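Local coordinates for periplasmic binding protein (Thermotoga lettingae TMO, PDB 4RY8), which binds 5-methylthioribose, probably as the solute-binding component of a sugar transporter that takes it up into the cell, at residues C[139-144]-C[202-207]. Sequence-based numbering, arbitrary orientation.
Sequences VIYVNV and LAMWDE. With SR1 (5-S-methyl-5-thio-alpha-D-ribofuranose), chain G.
Segments 139-144 and 202-207 run parallel where they pair, joined by three backbone hydrogen bonds: Leu202 N to Ile140 O, Val142 N to Leu202 O (2.7 Å, practically straight at 178°), and Met204 N to Val142 O just past the strand end. Tyr141 and Leu202 point to the same face of the sheet, toward helix 148-163. From Tyr141 CB, CG lies anti to the backbone N (chi1 180°), which lays the ring alongside Leu202. Tyr141 CD1 is 4.1 Å from Leu202 CD2, and Tyr141 CE1 is 3.9 Å from Met204 CG. Asn143 CB sits 3.6 Å above one ring face, offset toward the rim. At the tip, Tyr141 OH receives Asn143 ND2 at 3.0 Å, nearly in the amide plane, and also bonds Asp154 OD1. This is the Rossmann-like core of one lobe of a periplasmic binding protein, where loops at the C-terminal ends of parallel strands line the sugar site. Met204 CB rests against Asn143 CG (3.7 Å), while Met204 O is hydrogen-bonded to Arg153 NH1, which also hydrogen-bonds the sugar. Trp205, the N-cap of helix 206-219, lays its indole between Glu207 CB, over the ring centre, and SR1 C5, 3.6 Å above the opposite face and offset toward the rim. An alanine here would remove the indole that SR1 C5 packs on, and would probably weaken the grip on the sugar. Trp205 CD1 also approaches SR1 O3 to 3.3 Å.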
ATOM      1  N   VAL C 139      -1.208 -19.296  -9.759  1.00 20.21           N
ATOM      2  CA  VAL C 139      -2.358 -18.693  -9.132  1.00 19.65           C
ATOM      3  C   VAL C 139      -3.572 -18.756 -10.005  1.00 20.69           C
ATOM      4  O   VAL C 139      -3.510 -18.330 -11.206  1.00 20.69           O
ATOM      5  CB  VAL C 139      -2.064 -17.195  -8.818  1.00 19.45           C
ATOM      6  CG1 VAL C 139      -3.257 -16.545  -8.126  1.00 22.83           C
ATOM      7  CG2 VAL C 139      -0.811 -17.087  -7.969  1.00 29.68           C
ATOM      8  N   ILE C 140      -4.660 -19.244  -9.401  1.00 19.19           N
ATOM      9  CA  ILE C 140      -6.054 -19.052  -9.892  1.00 18.97           C
ATOM     10  C   ILE C 140      -6.607 -17.749  -9.345  1.00 19.81           C
ATOM     11  O   ILE C 140      -6.798 -17.582  -8.153  1.00 23.06           O
ATOM     12  CB  ILE C 140      -6.980 -20.234  -9.570  1.00 19.02           C
ATOM     13  CG1 ILE C 140      -6.415 -21.501 -10.286  1.00 21.00           C
ATOM     14  CG2 ILE C 140      -8.435 -19.923  -9.989  1.00 19.42           C
ATOM     15  CD1 ILE C 140      -6.979 -22.823  -9.849  1.00 24.35           C
ATOM     16  N   TYR C 141      -6.834 -16.796 -10.235  1.00 21.42           N
ATOM     17  CA  TYR C 141      -7.264 -15.442  -9.861  1.00 17.84           C
ATOM     18  C   TYR C 141      -8.773 -15.361 -10.001  1.00 19.99           C
ATOM     19  O   TYR C 141      -9.326 -15.582 -11.093  1.00 25.39           O
ATOM     20  CB  TYR C 141      -6.639 -14.465 -10.831  1.00 17.96           C
ATOM     21  CG  TYR C 141      -6.941 -12.986 -10.658  1.00 18.53           C
ATOM     22  CD1 TYR C 141      -6.942 -12.369  -9.408  1.00 15.48           C
ATOM     23  CD2 TYR C 141      -7.056 -12.176 -11.760  1.00 16.08           C
ATOM     24  CE1 TYR C 141      -7.172 -11.026  -9.294  1.00 15.20           C
ATOM     25  CE2 TYR C 141      -7.280 -10.833 -11.643  1.00 15.80           C
ATOM     26  CZ  TYR C 141      -7.304 -10.258 -10.403  1.00 22.07           C
ATOM     27  OH  TYR C 141      -7.468  -8.919 -10.309  1.00 23.69           O
ATOM     28  N   VAL C 142      -9.451 -14.981  -8.929  1.00 17.58           N
ATOM     29  CA  VAL C 142     -10.913 -14.880  -8.984  1.00 17.85           C
ATOM     30  C   VAL C 142     -11.335 -13.427  -8.812  1.00 21.21           C
ATOM     31  O   VAL C 142     -11.233 -12.819  -7.711  1.00 16.60           O
ATOM     32  CB  VAL C 142     -11.605 -15.747  -7.971  1.00 20.18           C
ATOM     33  CG1 VAL C 142     -13.059 -15.918  -8.374  1.00 27.09           C
ATOM     34  CG2 VAL C 142     -10.896 -17.086  -7.785  1.00 21.01           C
ATOM     35  N   ASN C 143     -11.742 -12.850  -9.936  1.00 18.09           N
ATOM     36  CA  ASN C 143     -12.136 -11.462  -9.984  1.00 17.11           C
ATOM     37  C   ASN C 143     -12.743 -11.209 -11.325  1.00 22.08           C
ATOM     38  O   ASN C 143     -12.595 -12.038 -12.234  1.00 23.02           O
ATOM     39  CB  ASN C 143     -10.912 -10.551  -9.785  1.00 21.27           C
ATOM     40  CG  ASN C 143     -11.281  -9.125  -9.421  1.00 16.25           C
ATOM     41  OD1 ASN C 143     -12.402  -8.830  -8.975  1.00 18.14           O
ATOM     42  ND2 ASN C 143     -10.335  -8.235  -9.582  1.00 18.74           N
ATOM     43  N   VAL C 144     -13.457 -10.083 -11.424  1.00 20.67           N
ATOM     44  CA  VAL C 144     -14.170  -9.682 -12.649  1.00 20.89           C
ATOM     45  C   VAL C 144     -14.111  -8.171 -12.809  1.00 19.46           C
ATOM     46  O   VAL C 144     -14.056  -7.443 -11.817  1.00 24.50           O
ATOM     47  CB  VAL C 144     -15.657 -10.104 -12.572  1.00 30.70           C
ATOM     48  CG1 VAL C 144     -15.800 -11.449 -11.916  1.00 43.46           C
ATOM     49  CG2 VAL C 144     -16.508  -9.123 -11.784  1.00 31.44           C
ATOM     50  N   LEU C 202      -6.297 -16.392  -5.357  1.00 19.79           N
ATOM     51  CA  LEU C 202      -6.421 -15.014  -4.967  1.00 17.57           C
ATOM     52  C   LEU C 202      -7.793 -14.542  -5.438  1.00 19.83           C
ATOM     53  O   LEU C 202      -8.088 -14.428  -6.636  1.00 17.79           O
ATOM     54  CB  LEU C 202      -5.294 -14.197  -5.577  1.00 17.62           C
ATOM     55  CG  LEU C 202      -5.338 -12.706  -5.333  1.00 20.42           C
ATOM     56  CD1 LEU C 202      -5.082 -12.421  -3.856  1.00 19.17           C
ATOM     57  CD2 LEU C 202      -4.310 -12.009  -6.236  1.00 17.33           C
ATOM     58  N   ALA C 203      -8.636 -14.254  -4.485  1.00 16.95           N
ATOM     59  CA  ALA C 203     -10.054 -13.971  -4.703  1.00 16.50           C
ATOM     60  C   ALA C 203     -10.373 -12.629  -4.111  1.00 22.89           C
ATOM     61  O   ALA C 203     -10.266 -12.412  -2.897  1.00 17.88           O
ATOM     62  CB  ALA C 203     -10.912 -15.033  -4.059  1.00 24.01           C
ATOM     63  N   MET C 204     -10.810 -11.722  -4.960  1.00 16.30           N
ATOM     64  CA  MET C 204     -10.908 -10.299  -4.598  1.00 15.42           C
ATOM     65  C   MET C 204     -12.279  -9.868  -3.968  1.00 15.79           C
ATOM     66  O   MET C 204     -12.535  -8.705  -3.818  1.00 15.56           O
ATOM     67  CB  MET C 204     -10.519  -9.475  -5.843  1.00 18.32           C
ATOM     68  CG  MET C 204      -9.007  -9.508  -6.229  1.00 17.50           C
ATOM     69  SD  MET C 204      -7.885  -9.179  -4.788  1.00 14.61           S
ATOM     70  CE  MET C 204      -6.374  -8.797  -5.660  1.00 28.46           C
ATOM     71  N   TRP C 205     -13.140 -10.816  -3.620  1.00 20.58           N
ATOM     72  CA  TRP C 205     -14.369 -10.553  -2.808  1.00 23.92           C
ATOM     73  C   TRP C 205     -14.617 -11.795  -1.948  1.00 16.79           C
ATOM     74  O   TRP C 205     -14.388 -12.881  -2.456  1.00 16.37           O
ATOM     75  CB  TRP C 205     -15.536 -10.261  -3.798  1.00 17.75           C
ATOM     76  CG  TRP C 205     -16.918 -10.147  -3.221  1.00 19.66           C
ATOM     77  CD1 TRP C 205     -17.275  -9.764  -1.955  1.00 18.24           C
ATOM     78  CD2 TRP C 205     -18.119 -10.373  -3.914  1.00 19.93           C
ATOM     79  NE1 TRP C 205     -18.630  -9.762  -1.820  1.00 18.60           N
ATOM     80  CE2 TRP C 205     -19.180 -10.136  -3.017  1.00 24.17           C
ATOM     81  CE3 TRP C 205     -18.412 -10.773  -5.218  1.00 19.60           C
ATOM     82  CZ2 TRP C 205     -20.513 -10.294  -3.385  1.00 22.02           C
ATOM     83  CZ3 TRP C 205     -19.716 -10.932  -5.576  1.00 20.06           C
ATOM     84  CH2 TRP C 205     -20.754 -10.680  -4.693  1.00 21.11           C
ATOM     85  N   ASP C 206     -15.036 -11.703  -0.655  1.00 20.16           N
ATOM     86  CA  ASP C 206     -15.200 -12.915   0.112  1.00 17.37           C
ATOM     87  C   ASP C 206     -16.209 -13.921  -0.457  1.00 23.66           C
ATOM     88  O   ASP C 206     -16.077 -15.111  -0.206  1.00 24.93           O
ATOM     89  CB  ASP C 206     -15.428 -12.693   1.666  1.00 19.66           C
ATOM     90  CG  ASP C 206     -16.704 -11.906   2.001  1.00 22.95           C
ATOM     91  OD1 ASP C 206     -17.422 -11.427   1.104  1.00 19.64           O
ATOM     92  OD2 ASP C 206     -17.022 -11.774   3.228  1.00 23.42           O
ATOM     93  N   GLU C 207     -17.192 -13.484  -1.238  1.00 25.45           N
ATOM     94  CA  GLU C 207     -18.125 -14.416  -1.897  1.00 22.03           C
ATOM     95  C   GLU C 207     -17.441 -15.295  -2.971  1.00 20.26           C
ATOM     96  O   GLU C 207     -17.768 -16.489  -3.118  1.00 20.88           O
ATOM     97  CB  GLU C 207     -19.326 -13.663  -2.477  1.00 20.05           C
ATOM     98  CG  GLU C 207     -20.224 -13.050  -1.419  1.00 23.04           C
ATOM     99  CD  GLU C 207     -20.833 -14.078  -0.486  1.00 26.10           C
ATOM    100  OE1 GLU C 207     -21.427 -15.082  -0.953  1.00 25.44           O
ATOM    101  OE2 GLU C 207     -20.741 -13.881   0.736  1.00 25.18           O
TER
HETATM  102  CS  SR1 G 401     -19.078  -6.959  -6.415  1.00 25.10           C
HETATM  103  S   SR1 G 401     -18.006  -5.726  -5.713  1.00 20.45           S
HETATM  104  C5  SR1 G 401     -17.678  -6.658  -4.198  1.00 25.11           C
HETATM  105  C4  SR1 G 401     -16.744  -5.891  -3.266  1.00 20.17           C
HETATM  106  O4  SR1 G 401     -17.365  -4.674  -3.005  1.00 23.29           O
HETATM  107  C1  SR1 G 401     -17.243  -4.305  -1.617  1.00 43.30           C
HETATM  108  O1  SR1 G 401     -16.491  -3.141  -1.565  1.00 27.28           O
HETATM  109  C2  SR1 G 401     -16.545  -5.421  -0.855  1.00 30.48           C
HETATM  110  O2  SR1 G 401     -15.228  -5.139  -0.312  1.00 20.18           O
HETATM  111  C3  SR1 G 401     -16.498  -6.520  -1.899  1.00 21.80           C
HETATM  112  O3  SR1 G 401     -15.243  -7.186  -1.869  1.00 22.86           O